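Long-range contact in putative arylalkylamine N-Acetyltransferase 7 (Aedes aegypti, PDB 4FD7), which probably transfers an acetyl group from acetyl-CoA to an amine nitrogen, as a mosquito member of the GNAT N-acetyltransferase family: residues I138-A150 / R172-T186. Sequence-based numbering, arbitrary orientation.
Sequences IFDRYNVDHYLNA and RIPLCRAVGLKLSAT
Leu-148 and Ser-184 sit side by side where the two sheets of this GNAT-type acetyltransferase fold meet: strand 146-150 and strand 183-186 run roughly parallel, at 39°, and share a single bridge before parting. In the GNAT fold this is the splayed pair of central parallel strands, next to which acetyl-CoA binds in relatives. Leu-148 N donates to Leu-183 O at 3.0 Å, nearly straight and on a lone pair. Leu-148 O is gripped from opposite faces of its plane, by Ala-185 N and by Ser-184 OG, the latter at 2.6 Å. Arg-172, its chain extended from CG to NE, reaches from helix 172-179 to lend NH1 to both Ser-184 OG and Thr-186 OG1, so the serine hydroxyl is both donor and acceptor; the other amino group of Arg-172, NH2, donates to Asn-102 OD1 on strand 98-108.

Packing is dense on both faces of this bridge. Leu-148 CD2 meets helix 172-179 at Arg-172 CG and Cys-176 SG, each 3.8 Å away, carried there by a chi1 of -176° that swings CG away from the backbone N, while Leu-181 CD1 lies beside Leu-148 CB. Across the sheet, Leu-183 reaches out from its strand to helix 138-142, meeting Ile-138 and Tyr-142 with its two methyls. Its CD2 presses on Ile-138 CG2 at 3.4 Å, tighter than usual for carbons, and also touches Tyr-142 CD1.

The solvent side is looser and wet. There exposed Lys-182 stretches past Val-144, their nearest carbons, CD and CG1, 4.3 Å apart, and water links its NZ to Asn-143 O. Back in the core, the ring of Tyr-142, whose OH bonds to Ser-234 OG, receives Leu-183 CD1 over one face in a CH-pi contact, 3.9 Å from the ring centroid and only 9° off the ring normal.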
loop_
_atom_site.group_PDB
_atom_site.type_symbol
_atom_site.label_atom_id
_atom_site.label_comp_id
_atom_site.label_asym_id
_atom_site.label_seq_id
_atom_site.Cartn_x
_atom_site.Cartn_y
_atom_site.Cartn_z
ATOM N N ILE A 138 9.210 14.297 0.518
ATOM C CA ILE A 138 9.970 13.353 -0.311
ATOM C C ILE A 138 10.663 13.977 -1.542
ATOM O O ILE A 138 11.850 13.705 -1.805
ATOM C CB ILE A 138 9.068 12.166 -0.735
ATOM C CG1 ILE A 138 8.565 11.406 0.504
ATOM C CG2 ILE A 138 9.818 11.221 -1.653
ATOM C CD1 ILE A 138 9.693 10.702 1.298
ATOM N N PHE A 139 9.950 14.830 -2.271
ATOM C CA PHE A 139 10.470 15.345 -3.544
ATOM C C PHE A 139 11.684 16.219 -3.341
ATOM O O PHE A 139 12.692 16.042 -4.008
ATOM C CB PHE A 139 9.409 16.138 -4.313
ATOM C CG PHE A 139 8.184 15.340 -4.637
ATOM C CD1 PHE A 139 8.210 14.376 -5.639
ATOM C CD2 PHE A 139 7.011 15.539 -3.926
ATOM C CE1 PHE A 139 7.072 13.634 -5.938
ATOM C CE2 PHE A 139 5.869 14.796 -4.225
ATOM C CZ PHE A 139 5.911 13.840 -5.225
ATOM N N ASP A 140 11.599 17.152 -2.397
ATOM C CA ASP A 140 12.740 18.019 -2.116
ATOM C C ASP A 140 13.876 17.295 -1.396
ATOM O O ASP A 140 15.040 17.564 -1.653
ATOM C CB ASP A 140 12.306 19.244 -1.315
ATOM C CG ASP A 140 11.518 20.237 -2.150
ATOM O OD1 ASP A 140 11.671 20.236 -3.387
ATOM O OD2 ASP A 140 10.758 21.035 -1.562
ATOM N N ARG A 141 13.537 16.386 -0.488
ATOM C CA ARG A 141 14.556 15.645 0.245
ATOM C C ARG A 141 15.410 14.781 -0.669
ATOM O O ARG A 141 16.619 14.657 -0.461
ATOM C CB ARG A 141 13.923 14.779 1.330
ATOM C CG ARG A 141 13.785 15.516 2.650
ATOM C CD ARG A 141 13.207 14.636 3.735
ATOM N NE ARG A 141 13.970 13.403 3.931
ATOM C CZ ARG A 141 13.430 12.188 3.901
ATOM N NH1 ARG A 141 12.125 12.048 3.675
ATOM N NH2 ARG A 141 14.187 11.108 4.090
ATOM N N TYR A 142 14.786 14.177 -1.672
ATOM C CA TYR A 142 15.546 13.332 -2.587
ATOM C C TYR A 142 15.840 13.976 -3.946
ATOM O O TYR A 142 16.522 13.370 -4.779
ATOM C CB TYR A 142 14.818 12.011 -2.800
ATOM C CG TYR A 142 14.877 11.063 -1.625
ATOM C CD1 TYR A 142 13.801 10.915 -0.763
ATOM C CD2 TYR A 142 16.001 10.279 -1.405
ATOM C CE1 TYR A 142 13.850 10.006 0.299
ATOM C CE2 TYR A 142 16.061 9.387 -0.352
ATOM C CZ TYR A 142 14.994 9.250 0.498
ATOM O OH TYR A 142 15.087 8.339 1.543
ATOM N N ASN A 143 15.336 15.190 -4.159
ATOM C CA ASN A 143 15.480 15.885 -5.438
ATOM C C ASN A 143 14.977 15.002 -6.566
ATOM O O ASN A 143 15.701 14.720 -7.532
ATOM C CB ASN A 143 16.939 16.298 -5.703
ATOM C CG ASN A 143 17.064 17.293 -6.846
ATOM O OD1 ASN A 143 16.200 18.144 -7.023
ATOM N ND2 ASN A 143 18.146 17.195 -7.618
ATOM N N VAL A 144 13.752 14.507 -6.400
ATOM C CA VAL A 144 13.083 13.751 -7.446
ATOM C C VAL A 144 11.722 14.371 -7.725
ATOM O O VAL A 144 11.178 15.102 -6.889
ATOM C CB VAL A 144 12.894 12.266 -7.064
ATOM C CG1 VAL A 144 14.237 11.612 -6.830
ATOM C CG2 VAL A 144 12.015 12.143 -5.819
ATOM N N ASP A 145 11.181 14.067 -8.900
ATOM C CA ASP A 145 9.863 14.531 -9.292
ATOM C C ASP A 145 8.802 13.444 -9.150
ATOM O O ASP A 145 7.609 13.735 -9.181
ATOM C CB ASP A 145 9.901 15.045 -10.734
ATOM C CG ASP A 145 10.701 16.321 -10.873
ATOM O OD1 ASP A 145 10.764 17.102 -9.892
ATOM O OD2 ASP A 145 11.271 16.550 -11.967
ATOM N N HIS A 146 9.229 12.195 -8.993
ATOM C CA HIS A 146 8.277 11.094 -8.887
ATOM C C HIS A 146 8.705 10.061 -7.854
ATOM O O HIS A 146 9.899 9.889 -7.596
ATOM C CB HIS A 146 8.108 10.390 -10.235
ATOM C CG HIS A 146 7.919 11.319 -11.391
ATOM N ND1 HIS A 146 6.734 11.978 -11.626
ATOM C CD2 HIS A 146 8.764 11.689 -12.383
ATOM C CE1 HIS A 146 6.857 12.724 -12.713
ATOM N NE2 HIS A 146 8.076 12.565 -13.191
ATOM N N TYR A 147 7.724 9.364 -7.278
ATOM C CA TYR A 147 8.006 8.155 -6.494
ATOM C C TYR A 147 6.836 7.174 -6.458
ATOM O O TYR A 147 5.687 7.560 -6.551
ATOM C CB TYR A 147 8.465 8.481 -5.073
ATOM C CG TYR A 147 7.434 9.115 -4.151
ATOM C CD1 TYR A 147 6.512 8.339 -3.445
ATOM C CD2 TYR A 147 7.417 10.485 -3.949
ATOM C CE1 TYR A 147 5.595 8.927 -2.575
ATOM C CE2 TYR A 147 6.519 11.073 -3.088
ATOM C CZ TYR A 147 5.612 10.297 -2.403
ATOM O OH TYR A 147 4.713 10.898 -1.549
ATOM N N LEU A 148 7.142 5.894 -6.301
ATOM C CA LEU A 148 6.113 4.865 -6.240
ATOM C C LEU A 148 5.435 4.890 -4.871
ATOM O O LEU A 148 6.081 4.667 -3.860
ATOM C CB LEU A 148 6.725 3.482 -6.466
ATOM C CG LEU A 148 5.709 2.342 -6.526
ATOM C CD1 LEU A 148 4.735 2.551 -7.675
ATOM C CD2 LEU A 148 6.434 1.003 -6.662
ATOM N N ASN A 149 4.135 5.163 -4.865
ATOM C CA ASN A 149 3.338 5.261 -3.650
ATOM C C ASN A 149 2.298 4.156 -3.640
ATOM O O ASN A 149 2.138 3.419 -4.632
ATOM C CB ASN A 149 2.649 6.619 -3.613
ATOM C CG ASN A 149 2.123 6.994 -2.229
ATOM O OD1 ASN A 149 2.307 6.279 -1.240
ATOM N ND2 ASN A 149 1.464 8.136 -2.163
ATOM N N ALA A 150 1.559 4.068 -2.539
ATOM C CA ALA A 150 0.597 2.990 -2.343
ATOM C C ALA A 150 -0.626 3.462 -1.578
ATOM O O ALA A 150 -0.557 4.413 -0.800
ATOM C CB ALA A 150 1.241 1.861 -1.594
ATOM N N ARG A 172 8.916 -4.135 -5.164
ATOM C CA ARG A 172 8.921 -2.767 -5.673
ATOM C C ARG A 172 10.268 -2.441 -6.304
ATOM O O ARG A 172 10.378 -1.586 -7.199
ATOM C CB ARG A 172 8.610 -1.785 -4.545
ATOM C CG ARG A 172 7.131 -1.742 -4.177
ATOM C CD ARG A 172 6.880 -0.673 -3.125
ATOM N NE ARG A 172 5.570 -0.847 -2.497
ATOM C CZ ARG A 172 5.047 0.012 -1.629
ATOM N NH1 ARG A 172 5.708 1.120 -1.296
ATOM N NH2 ARG A 172 3.856 -0.232 -1.106
ATOM N N ILE A 173 11.291 -3.147 -5.839
ATOM C CA ILE A 173 12.652 -2.894 -6.285
ATOM C C ILE A 173 12.820 -3.192 -7.784
ATOM O O ILE A 173 13.212 -2.295 -8.543
ATOM C CB ILE A 173 13.700 -3.628 -5.400
ATOM C CG1 ILE A 173 13.689 -3.059 -3.978
ATOM C CG2 ILE A 173 15.065 -3.499 -5.999
ATOM C CD1 ILE A 173 14.525 -3.850 -3.000
ATOM N N PRO A 174 12.526 -4.433 -8.231
ATOM C CA PRO A 174 12.648 -4.609 -9.686
ATOM C C PRO A 174 11.595 -3.828 -10.482
ATOM O O PRO A 174 11.908 -3.378 -11.583
ATOM C CB PRO A 174 12.480 -6.128 -9.887
ATOM C CG PRO A 174 11.812 -6.615 -8.648
ATOM C CD PRO A 174 12.219 -5.702 -7.538
ATOM N N LEU A 175 10.390 -3.655 -9.946
ATOM C CA LEU A 175 9.357 -2.891 -10.658
ATOM C C LEU A 175 9.823 -1.459 -10.926
ATOM O O LEU A 175 9.672 -0.958 -12.042
ATOM C CB LEU A 175 8.035 -2.872 -9.876
ATOM C CG LEU A 175 6.912 -1.968 -10.410
ATOM C CD1 LEU A 175 6.477 -2.355 -11.833
ATOM C CD2 LEU A 175 5.712 -1.964 -9.471
ATOM N N CYS A 176 10.412 -0.815 -9.921
ATOM C CA CYS A 176 10.883 0.561 -10.085
ATOM C C CYS A 176 12.040 0.628 -11.065
ATOM O O CYS A 176 12.152 1.565 -11.843
ATOM C CB CYS A 176 11.330 1.167 -8.759
ATOM S SG CYS A 176 9.993 1.645 -7.668
ATOM N N ARG A 177 12.919 -0.362 -11.010
ATOM C CA ARG A 177 14.062 -0.350 -11.908
ATOM C C ARG A 177 13.566 -0.447 -13.335
ATOM O O ARG A 177 14.114 0.185 -14.243
ATOM C CB ARG A 177 15.018 -1.508 -11.595
ATOM C CG ARG A 177 15.749 -1.361 -10.269
ATOM C CD ARG A 177 17.034 -2.198 -10.232
ATOM N NE ARG A 177 17.600 -2.249 -8.887
ATOM C CZ ARG A 177 18.042 -3.352 -8.296
ATOM N NH1 ARG A 177 17.994 -4.517 -8.934
ATOM N NH2 ARG A 177 18.542 -3.294 -7.065
ATOM N N ALA A 178 12.525 -1.245 -13.526
ATOM C CA ALA A 178 11.982 -1.490 -14.854
ATOM C C ALA A 178 11.301 -0.261 -15.465
ATOM O O ALA A 178 11.456 0.007 -16.651
ATOM C CB ALA A 178 11.034 -2.684 -14.842
ATOM N N VAL A 179 10.565 0.487 -14.650
ATOM C CA VAL A 179 9.835 1.647 -15.153
ATOM C C VAL A 179 10.588 2.963 -14.985
ATOM O O VAL A 179 10.091 4.015 -15.380
ATOM C CB VAL A 179 8.468 1.766 -14.488
ATOM C CG1 VAL A 179 7.731 0.436 -14.607
ATOM C CG2 VAL A 179 8.647 2.162 -13.038
ATOM N N GLY A 180 11.780 2.900 -14.399
ATOM C CA GLY A 180 12.666 4.049 -14.299
ATOM C C GLY A 180 12.417 4.982 -13.124
ATOM O O GLY A 180 12.726 6.171 -13.191
ATOM N N LEU A 181 11.852 4.457 -12.045
ATOM C CA LEU A 181 11.684 5.258 -10.834
ATOM C C LEU A 181 12.833 4.982 -9.886
ATOM O O LEU A 181 13.303 3.842 -9.795
ATOM C CB LEU A 181 10.347 4.930 -10.162
ATOM C CG LEU A 181 9.065 5.318 -10.909
ATOM C CD1 LEU A 181 7.886 4.576 -10.295
ATOM C CD2 LEU A 181 8.814 6.829 -10.852
ATOM N N LYS A 182 13.273 6.012 -9.166
ATOM C CA LYS A 182 14.425 5.867 -8.265
ATOM C C LYS A 182 14.012 5.517 -6.841
ATOM O O LYS A 182 14.826 5.055 -6.045
ATOM C CB LYS A 182 15.235 7.169 -8.215
ATOM C CG LYS A 182 15.676 7.723 -9.577
ATOM C CD LYS A 182 16.556 8.954 -9.353
ATOM C CE LYS A 182 17.024 9.554 -10.668
ATOM N NZ LYS A 182 18.007 10.642 -10.411
ATOM N N LEU A 183 12.744 5.748 -6.523
ATOM C CA LEU A 183 12.326 5.793 -5.135
ATOM C C LEU A 183 10.910 5.318 -4.970
ATOM O O LEU A 183 10.052 5.608 -5.809
ATOM C CB LEU A 183 12.385 7.249 -4.657
ATOM C CG LEU A 183 12.170 7.636 -3.205
ATOM C CD1 LEU A 183 13.294 7.111 -2.314
ATOM C CD2 LEU A 183 12.117 9.140 -3.127
ATOM N N SER A 184 10.665 4.591 -3.884
ATOM C CA SER A 184 9.292 4.369 -3.427
ATOM C C SER A 184 9.174 4.973 -2.036
ATOM O O SER A 184 10.126 4.932 -1.267
ATOM C CB SER A 184 8.958 2.874 -3.375
ATOM O OG SER A 184 7.593 2.681 -2.986
ATOM N N ALA A 185 8.028 5.559 -1.717
ATOM C CA ALA A 185 7.753 5.997 -0.344
ATOM C C ALA A 185 6.292 5.753 -0.051
ATOM O O ALA A 185 5.461 5.774 -0.941
ATOM C CB ALA A 185 8.079 7.449 -0.136
ATOM N N THR A 186 5.978 5.518 1.209
ATOM C CA THR A 186 4.622 5.117 1.547
ATOM C C THR A 186 4.363 5.445 3.002
ATOM O O THR A 186 5.304 5.519 3.801
ATOM C CB THR A 186 4.416 3.604 1.215
ATOM O OG1 THR A 186 4.256 3.458 -0.203
ATOM C CG2 THR A 186 3.195 3.005 1.912
HETATM O O HOH W 1 16.627 12.626 -9.415
HETATM O O HOH W 2 11.549 8.239 -8.292
#